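Local coordinates for TSC1 N-terminal domain (Chaetomium thermophilum, PDB 7A0M), which is thought to bind lysosomal phosphoinositides, which the TSC complex needs to reach the lysosome and restrain mTORC1 signalling, at residues P102-A107 with Q171-A176; L222-P227 with P257-D262; N272-L277 with E367-F372. All blocks are in the same frame, centred on the assembly; numbering follows the deposited sequence.

How the contacts relate
The three contacts follow one another along the chain, each closing its own loop before the next opens, so none nest or cross. Contact 1 joins the C-terminal end of helix 89-105 to helix 168-183, with helices 113-125 and 142-153 in the chain between them. Contact 2 closes a shorter excursion, helices 228-238 and 242-255, by bringing together the turns at its two ends; its centre lies about 31 Å from that of contact 1, across the middle of the chain. Contact 3 packs helix 267-278 against helix 357-373, about 24 Å from contact 2 between centres. They tie together helices and interhelical turns at three places along the all-helical fold.

Contact 1. Residues P102-A107 with Q171-A176; sequences PVLDNA and QVLTDA
The last turn of helix 89-105 faces the side of helix 168-183 with Leu104 and Val172 in register, their CA atoms 7.8 Å apart. Leu104 carries the contact from one side and divides its two methyl groups between neighbouring residues of the other helix. Its CD2 meets CG1 of Val172 at 3.9 Å, while CD1 lies the same distance from CD2 of Leu173. The Leu104 and Leu173 side chains cross at about a right angle, and CD1 and CD2 of Leu104 straddle the branch point of Leu173, each 4.2 Å from its CG. Val172 presents CG1 because that methyl is anti to the backbone N (chi1 168°).

This is apolar helix-to-helix packing within the all-helical stack, and all three touching residues are buried. Two intervening helices pack alongside: Val172 also rests on Ala114 of helix 113-125, and Leu173 packs on Leu148, Arg151 and Trp152 of helix 142-153.

Near the C-terminal end of helix 89-105 the backbone is held by its own bonds. Asn106 ND2 donates to Pro102 O at 2.8 Å, in the carbonyl plane and nearly straight, with an N-H...O angle of 164°. The acceptor also lies close to the plane of the Asn106 amide, and the backbone N of the same residue bonds to Val103 O at 3.1 Å.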
# COMPACT_ATOMS: atom_id res chain seq x y z
N PRO B 102 10.37 52.51 -20.41
CA PRO B 102 11.28 53.43 -19.70
C PRO B 102 11.57 53.01 -18.27
O PRO B 102 12.71 53.16 -17.81
CB PRO B 102 10.54 54.77 -19.76
CG PRO B 102 9.74 54.68 -21.00
CD PRO B 102 9.28 53.25 -21.08
N VAL B 103 10.58 52.50 -17.55
CA VAL B 103 10.81 52.04 -16.18
C VAL B 103 11.67 50.78 -16.17
O VAL B 103 12.61 50.66 -15.38
CB VAL B 103 9.47 51.81 -15.45
CG1 VAL B 103 9.68 50.99 -14.20
CG2 VAL B 103 8.82 53.15 -15.11
N LEU B 104 11.37 49.83 -17.05
CA LEU B 104 12.10 48.56 -17.07
C LEU B 104 13.58 48.78 -17.40
O LEU B 104 14.45 48.08 -16.88
CB LEU B 104 11.47 47.60 -18.07
CG LEU B 104 10.11 47.02 -17.66
CD1 LEU B 104 9.61 46.04 -18.71
CD2 LEU B 104 10.20 46.34 -16.30
N ASP B 105 13.88 49.75 -18.26
CA ASP B 105 15.26 49.99 -18.66
C ASP B 105 16.08 50.64 -17.56
O ASP B 105 17.32 50.60 -17.62
CB ASP B 105 15.30 50.88 -19.91
CG ASP B 105 14.67 50.20 -21.12
OD1 ASP B 105 14.56 48.96 -21.12
OD2 ASP B 105 14.30 50.92 -22.07
N ASN B 106 15.44 51.23 -16.55
CA ASN B 106 16.14 51.93 -15.48
C ASN B 106 15.79 51.40 -14.09
O ASN B 106 16.04 52.07 -13.09
CB ASN B 106 15.86 53.43 -15.55
CG ASN B 106 16.30 54.04 -16.87
OD1 ASN B 106 17.46 54.42 -17.04
ND2 ASN B 106 15.37 54.15 -17.81
N ALA B 107 15.19 50.21 -14.02
CA ALA B 107 14.74 49.68 -12.73
C ALA B 107 15.91 49.45 -11.77
O ALA B 107 15.80 49.73 -10.57
CB ALA B 107 13.96 48.39 -12.94
N GLN B 171 11.98 41.02 -11.34
CA GLN B 171 11.00 41.04 -10.25
C GLN B 171 9.79 41.89 -10.62
O GLN B 171 8.65 41.51 -10.33
CB GLN B 171 11.65 41.55 -8.97
CG GLN B 171 12.58 40.56 -8.30
CD GLN B 171 13.35 41.16 -7.14
OE1 GLN B 171 13.06 42.28 -6.71
NE2 GLN B 171 14.33 40.43 -6.63
N VAL B 172 10.01 43.04 -11.26
CA VAL B 172 8.90 43.89 -11.66
C VAL B 172 8.00 43.16 -12.65
O VAL B 172 6.78 43.11 -12.49
CB VAL B 172 9.41 45.22 -12.24
CG1 VAL B 172 8.28 45.97 -12.93
CG2 VAL B 172 10.00 46.08 -11.14
N LEU B 173 8.60 42.57 -13.69
CA LEU B 173 7.82 41.80 -14.65
C LEU B 173 7.14 40.61 -13.98
O LEU B 173 5.98 40.31 -14.28
CB LEU B 173 8.72 41.32 -15.79
CG LEU B 173 9.06 42.36 -16.87
CD1 LEU B 173 10.05 41.80 -17.87
CD2 LEU B 173 7.79 42.84 -17.57
N THR B 174 7.84 39.94 -13.07
CA THR B 174 7.25 38.79 -12.39
C THR B 174 6.14 39.22 -11.43
O THR B 174 5.03 38.67 -11.48
CB THR B 174 8.33 38.01 -11.63
OG1 THR B 174 9.34 37.57 -12.55
CG2 THR B 174 7.73 36.81 -10.92
N ASP B 175 6.43 40.18 -10.56
CA ASP B 175 5.43 40.61 -9.58
C ASP B 175 4.20 41.21 -10.27
O ASP B 175 3.07 41.02 -9.80
CB ASP B 175 6.04 41.63 -8.61
CG ASP B 175 7.12 41.02 -7.74
OD1 ASP B 175 7.40 39.81 -7.89
OD2 ASP B 175 7.68 41.75 -6.89
N ALA B 176 4.40 41.93 -11.37
CA ALA B 176 3.27 42.49 -12.10
C ALA B 176 2.45 41.39 -12.78
O ALA B 176 1.22 41.41 -12.73
CB ALA B 176 3.74 43.52 -13.12

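Contact 2. Residues L222-P227 with P257-D262; sequences LILQTP and PFFPGD
Leu224 lies over one face of the Phe259 ring, while Ile223 reaches a different part of the same ring obliquely. The contact is a small hydrophobic cluster between two interhelical turns of the all-helical fold: residues 222-227 lead into helix 228-238, and residues 257-262 follow helix 242-255 on the way to helix 267-278. Two helices therefore separate the turns in sequence, and the cluster brings the ends of that excursion together.

Leu224 CG sits 4.0 Å above the ring plane, displaced toward the rim on the CD2-CE2 side. Its two methyls spread along that side of the ring, CD1 near Phe259 CD2 and CD2 near Phe259 CE2, each at 3.8 Å. Ile223 comes in from the same side of the ring plane, by the CE1-CZ bond, where its CG2 lies 3.5 Å from Phe259 CE1 and 3.6 Å from Phe259 CZ; the side chains of Ile223 and Phe259 cross at about a right angle. Phe259 CG stands between its backbone N and carbonyl carbon (chi1 42°), a crowded position that turns the aromatic group toward the 222-227 turn and both aliphatic residues.

Other parts of the fold complete the cluster. Phe229 of helix 228-238 meets Phe259 edge-to-face and also touches Leu224, while Ile223 packs on Leu228 and Ile232 of that helix and on Met189 of helix 185-196. At the more exposed margin Asp262 takes part through its aliphatic carbon, with CB 3.5 Å from CD1 of Leu224.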
# COMPACT_ATOMS: atom_id res chain seq x y z
N LEU B 222 -10.72 27.71 -13.53
CA LEU B 222 -11.02 28.39 -14.78
C LEU B 222 -10.09 27.97 -15.92
O LEU B 222 -10.35 28.33 -17.07
CB LEU B 222 -10.95 29.90 -14.59
CG LEU B 222 -12.02 30.54 -13.70
CD1 LEU B 222 -11.81 32.04 -13.59
CD2 LEU B 222 -13.41 30.22 -14.22
N ILE B 223 -9.02 27.23 -15.62
CA ILE B 223 -8.14 26.73 -16.67
C ILE B 223 -8.84 25.74 -17.58
O ILE B 223 -8.39 25.50 -18.71
CB ILE B 223 -6.87 26.11 -16.04
CG1 ILE B 223 -5.77 25.96 -17.10
CG2 ILE B 223 -7.19 24.76 -15.42
CD1 ILE B 223 -4.49 25.37 -16.57
N LEU B 224 -9.95 25.14 -17.13
CA LEU B 224 -10.68 24.23 -18.00
C LEU B 224 -11.52 24.99 -19.02
O LEU B 224 -11.77 24.47 -20.12
CB LEU B 224 -11.57 23.32 -17.16
CG LEU B 224 -10.81 22.39 -16.21
CD1 LEU B 224 -11.76 21.43 -15.54
CD2 LEU B 224 -9.72 21.65 -16.95
N GLN B 225 -11.95 26.21 -18.69
CA GLN B 225 -12.63 27.09 -19.62
C GLN B 225 -11.67 27.91 -20.46
O GLN B 225 -12.03 29.00 -20.94
CB GLN B 225 -13.61 27.99 -18.87
CG GLN B 225 -14.74 27.21 -18.20
CD GLN B 225 -15.62 28.07 -17.33
OE1 GLN B 225 -15.71 29.29 -17.51
NE2 GLN B 225 -16.28 27.45 -16.36
N THR B 226 -10.44 27.43 -20.65
CA THR B 226 -9.40 28.07 -21.42
C THR B 226 -8.60 26.97 -22.11
O THR B 226 -8.52 25.85 -21.60
CB THR B 226 -8.48 28.95 -20.55
OG1 THR B 226 -7.88 29.97 -21.36
CG2 THR B 226 -7.36 28.14 -19.92
N PRO B 227 -8.02 27.26 -23.28
CA PRO B 227 -7.30 26.21 -24.03
C PRO B 227 -5.98 25.77 -23.41
O PRO B 227 -5.33 24.87 -23.96
CB PRO B 227 -7.07 26.85 -25.40
CG PRO B 227 -7.13 28.32 -25.15
CD PRO B 227 -8.14 28.50 -24.06
N PRO B 257 -5.35 19.04 -8.14
CA PRO B 257 -6.08 19.18 -6.87
C PRO B 257 -7.04 20.36 -6.82
O PRO B 257 -7.83 20.44 -5.87
CB PRO B 257 -4.95 19.34 -5.83
CG PRO B 257 -3.77 18.71 -6.46
CD PRO B 257 -3.89 19.01 -7.92
N PHE B 258 -7.00 21.27 -7.79
CA PHE B 258 -7.91 22.41 -7.81
C PHE B 258 -9.20 22.14 -8.59
O PHE B 258 -10.14 22.93 -8.49
CB PHE B 258 -7.21 23.64 -8.40
CG PHE B 258 -6.19 24.24 -7.48
CD1 PHE B 258 -4.88 23.81 -7.49
CD2 PHE B 258 -6.55 25.25 -6.59
CE1 PHE B 258 -3.94 24.37 -6.64
CE2 PHE B 258 -5.62 25.81 -5.74
CZ PHE B 258 -4.31 25.37 -5.77
N PHE B 259 -9.27 21.04 -9.34
CA PHE B 259 -10.50 20.65 -10.01
C PHE B 259 -10.56 19.14 -10.20
O PHE B 259 -10.70 18.66 -11.34
CB PHE B 259 -10.64 21.37 -11.36
CG PHE B 259 -9.36 21.45 -12.15
CD1 PHE B 259 -8.47 22.49 -11.95
CD2 PHE B 259 -9.07 20.49 -13.10
CE1 PHE B 259 -7.30 22.56 -12.68
CE2 PHE B 259 -7.90 20.56 -13.84
CZ PHE B 259 -7.01 21.59 -13.63
N PRO B 260 -10.46 18.35 -9.13
CA PRO B 260 -10.38 16.89 -9.30
C PRO B 260 -11.66 16.25 -9.81
O PRO B 260 -11.60 15.22 -10.48
CB PRO B 260 -10.02 16.39 -7.90
CG PRO B 260 -10.64 17.41 -7.00
CD PRO B 260 -10.52 18.73 -7.70
N GLY B 261 -12.82 16.84 -9.52
CA GLY B 261 -14.08 16.28 -9.97
C GLY B 261 -14.45 16.58 -11.40
O GLY B 261 -15.46 16.06 -11.89
N ASP B 262 -13.66 17.41 -12.09
CA ASP B 262 -13.96 17.82 -13.45
C ASP B 262 -13.07 17.14 -14.49
O ASP B 262 -13.22 17.41 -15.69
CB ASP B 262 -13.83 19.34 -13.58
CG ASP B 262 -14.69 20.09 -12.59
OD1 ASP B 262 -15.89 19.79 -12.50
OD2 ASP B 262 -14.15 20.97 -11.89

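Contact 3. Residues N272-L277 with E367-F372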
# COMPACT_ATOMS: atom_id res chain seq x y z
N ASN B 272 -3.25 7.53 -20.55
CA ASN B 272 -2.33 7.32 -21.66
C ASN B 272 -1.04 8.11 -21.50
O ASN B 272 0.03 7.64 -21.91
CB ASN B 272 -3.01 7.68 -22.98
CG ASN B 272 -4.06 6.66 -23.40
OD1 ASN B 272 -4.04 5.51 -22.96
ND2 ASN B 272 -4.99 7.09 -24.24
N ILE B 273 -1.12 9.30 -20.91
CA ILE B 273 0.09 10.08 -20.65
C ILE B 273 1.00 9.34 -19.68
O ILE B 273 2.22 9.29 -19.87
CB ILE B 273 -0.28 11.48 -20.12
CG1 ILE B 273 -0.90 12.32 -21.24
CG2 ILE B 273 0.95 12.18 -19.55
CD1 ILE B 273 -1.42 13.66 -20.77
N TYR B 274 0.42 8.74 -18.63
CA TYR B 274 1.21 7.96 -17.69
C TYR B 274 1.91 6.80 -18.39
O TYR B 274 3.09 6.53 -18.14
CB TYR B 274 0.33 7.44 -16.55
CG TYR B 274 0.97 6.32 -15.76
CD1 TYR B 274 1.90 6.59 -14.77
CD2 TYR B 274 0.63 4.99 -16.01
CE1 TYR B 274 2.48 5.56 -14.05
CE2 TYR B 274 1.21 3.97 -15.29
CZ TYR B 274 2.13 4.25 -14.31
OH TYR B 274 2.71 3.23 -13.59
N ALA B 275 1.20 6.09 -19.27
CA ALA B 275 1.79 4.96 -19.97
C ALA B 275 2.92 5.40 -20.89
O ALA B 275 3.93 4.70 -21.01
CB ALA B 275 0.72 4.20 -20.75
N ARG B 276 2.76 6.55 -21.55
CA ARG B 276 3.82 7.04 -22.42
C ARG B 276 5.07 7.38 -21.62
O ARG B 276 6.19 7.00 -22.00
CB ARG B 276 3.35 8.27 -23.20
CG ARG B 276 4.38 8.77 -24.19
CD ARG B 276 4.23 10.25 -24.50
NE ARG B 276 5.16 10.67 -25.55
CZ ARG B 276 5.55 11.92 -25.74
NH1 ARG B 276 5.12 12.89 -24.95
NH2 ARG B 276 6.40 12.21 -26.72
N LEU B 277 4.91 8.11 -20.52
CA LEU B 277 6.06 8.49 -19.70
C LEU B 277 6.67 7.29 -19.00
O LEU B 277 7.87 7.30 -18.69
CB LEU B 277 5.64 9.56 -18.68
CG LEU B 277 4.93 10.78 -19.26
CD1 LEU B 277 4.75 11.87 -18.21
CD2 LEU B 277 5.67 11.32 -20.48
N GLU B 367 4.37 -4.57 -15.08
CA GLU B 367 5.67 -4.86 -14.49
C GLU B 367 6.41 -3.58 -14.12
O GLU B 367 7.11 -3.53 -13.10
CB GLU B 367 6.51 -5.71 -15.45
CG GLU B 367 7.69 -6.42 -14.80
CD GLU B 367 7.25 -7.40 -13.72
OE1 GLU B 367 7.01 -6.97 -12.57
OE2 GLU B 367 7.15 -8.61 -14.03
N ARG B 368 6.25 -2.53 -14.92
CA ARG B 368 6.87 -1.24 -14.61
C ARG B 368 6.09 -0.46 -13.57
O ARG B 368 6.65 0.45 -12.95
CB ARG B 368 7.02 -0.41 -15.88
CG ARG B 368 8.03 -0.97 -16.87
CD ARG B 368 8.40 0.06 -17.92
NE ARG B 368 9.52 -0.38 -18.74
CZ ARG B 368 10.38 0.45 -19.33
NH1 ARG B 368 10.26 1.76 -19.18
NH2 ARG B 368 11.37 -0.04 -20.07
N SER B 369 4.81 -0.78 -13.36
CA SER B 369 4.02 -0.14 -12.31
C SER B 369 4.23 -0.78 -10.95
O SER B 369 3.70 -0.27 -9.96
CB SER B 369 2.53 -0.19 -12.67
OG SER B 369 2.27 0.52 -13.87
N GLU B 370 4.98 -1.89 -10.88
CA GLU B 370 5.18 -2.59 -9.61
C GLU B 370 5.89 -1.70 -8.59
O GLU B 370 5.54 -1.71 -7.41
CB GLU B 370 5.98 -3.87 -9.85
CG GLU B 370 5.13 -5.06 -10.27
CD GLU B 370 4.17 -5.50 -9.18
OE1 GLU B 370 4.65 -5.97 -8.13
OE2 GLU B 370 2.94 -5.37 -9.38
N ARG B 371 6.88 -0.92 -9.03
CA ARG B 371 7.64 -0.10 -8.09
C ARG B 371 6.78 1.00 -7.48
O ARG B 371 7.02 1.40 -6.33
CB ARG B 371 8.87 0.50 -8.77
CG ARG B 371 8.57 1.36 -9.98
CD ARG B 371 9.69 2.36 -10.23
NE ARG B 371 9.53 3.08 -11.48
CZ ARG B 371 10.21 4.17 -11.81
NH1 ARG B 371 11.09 4.68 -10.96
NH2 ARG B 371 10.00 4.76 -12.98
N PHE B 372 5.79 1.50 -8.22
CA PHE B 372 4.87 2.48 -7.65
C PHE B 372 3.81 1.82 -6.78
O PHE B 372 3.36 2.42 -5.80
CB PHE B 372 4.22 3.30 -8.76
CG PHE B 372 5.20 4.10 -9.57
CD1 PHE B 372 6.21 4.82 -8.95
CD2 PHE B 372 5.11 4.14 -10.95
CE1 PHE B 372 7.11 5.55 -9.69
CE2 PHE B 372 6.01 4.88 -11.70
CZ PHE B 372 7.02 5.58 -11.06
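Tyr274 and Ser369 join helix 267-278 to helix 357-373 in the C-terminal part of this all-helical domain, where a tyrosine reaches from one buried helix surface to the next. The Tyr274 side chain extends with CG anti to the backbone N (chi1 164°), carrying its hydroxyl across to the second helix. There Tyr274 OH donates a hydrogen bond to Ser369 OG at 2.8 Å. The serine oxygen lies at the edge of the phenol ring and in its plane. Ser369 OG is also hydrogen-bonded to the backbone O of Ile365, one turn earlier in its own helix, so the serine links the tyrosine to that helix backbone.

Phe372, one turn after Ser369, lies beside the same hydroxyl. Tyr274 OH sits 3.7 Å from Phe372 CD2, in the plane of the phenylalanine ring and at its edge. The two rings come closest at Tyr274 CE1 and Phe372 CE2, 4.3 Å apart, a looser apolar approach. One face of the Phe372 ring is covered from within its own helix by Arg371, whose CG stands 4.2 Å above the ring centre.

Replacing Tyr274 by a phenylalanine would probably leave Ser369 OG without its donor from the first helix and weaken the polar tie between the two helices.

Phe338 meets the Tyr274 ring edge-to-face, and Leu323 and Tyr326 of helix 323-333 also pack on this tyrosine. Close by, Ser369 O makes a weak hydrogen bond to Tyr383 OH of the second subunit. A single buried hydroxyl bond set among aromatic and aliphatic side chains joins two helices distant in sequence, consistent with the helix-on-helix packing of an alpha-solenoid-like domain.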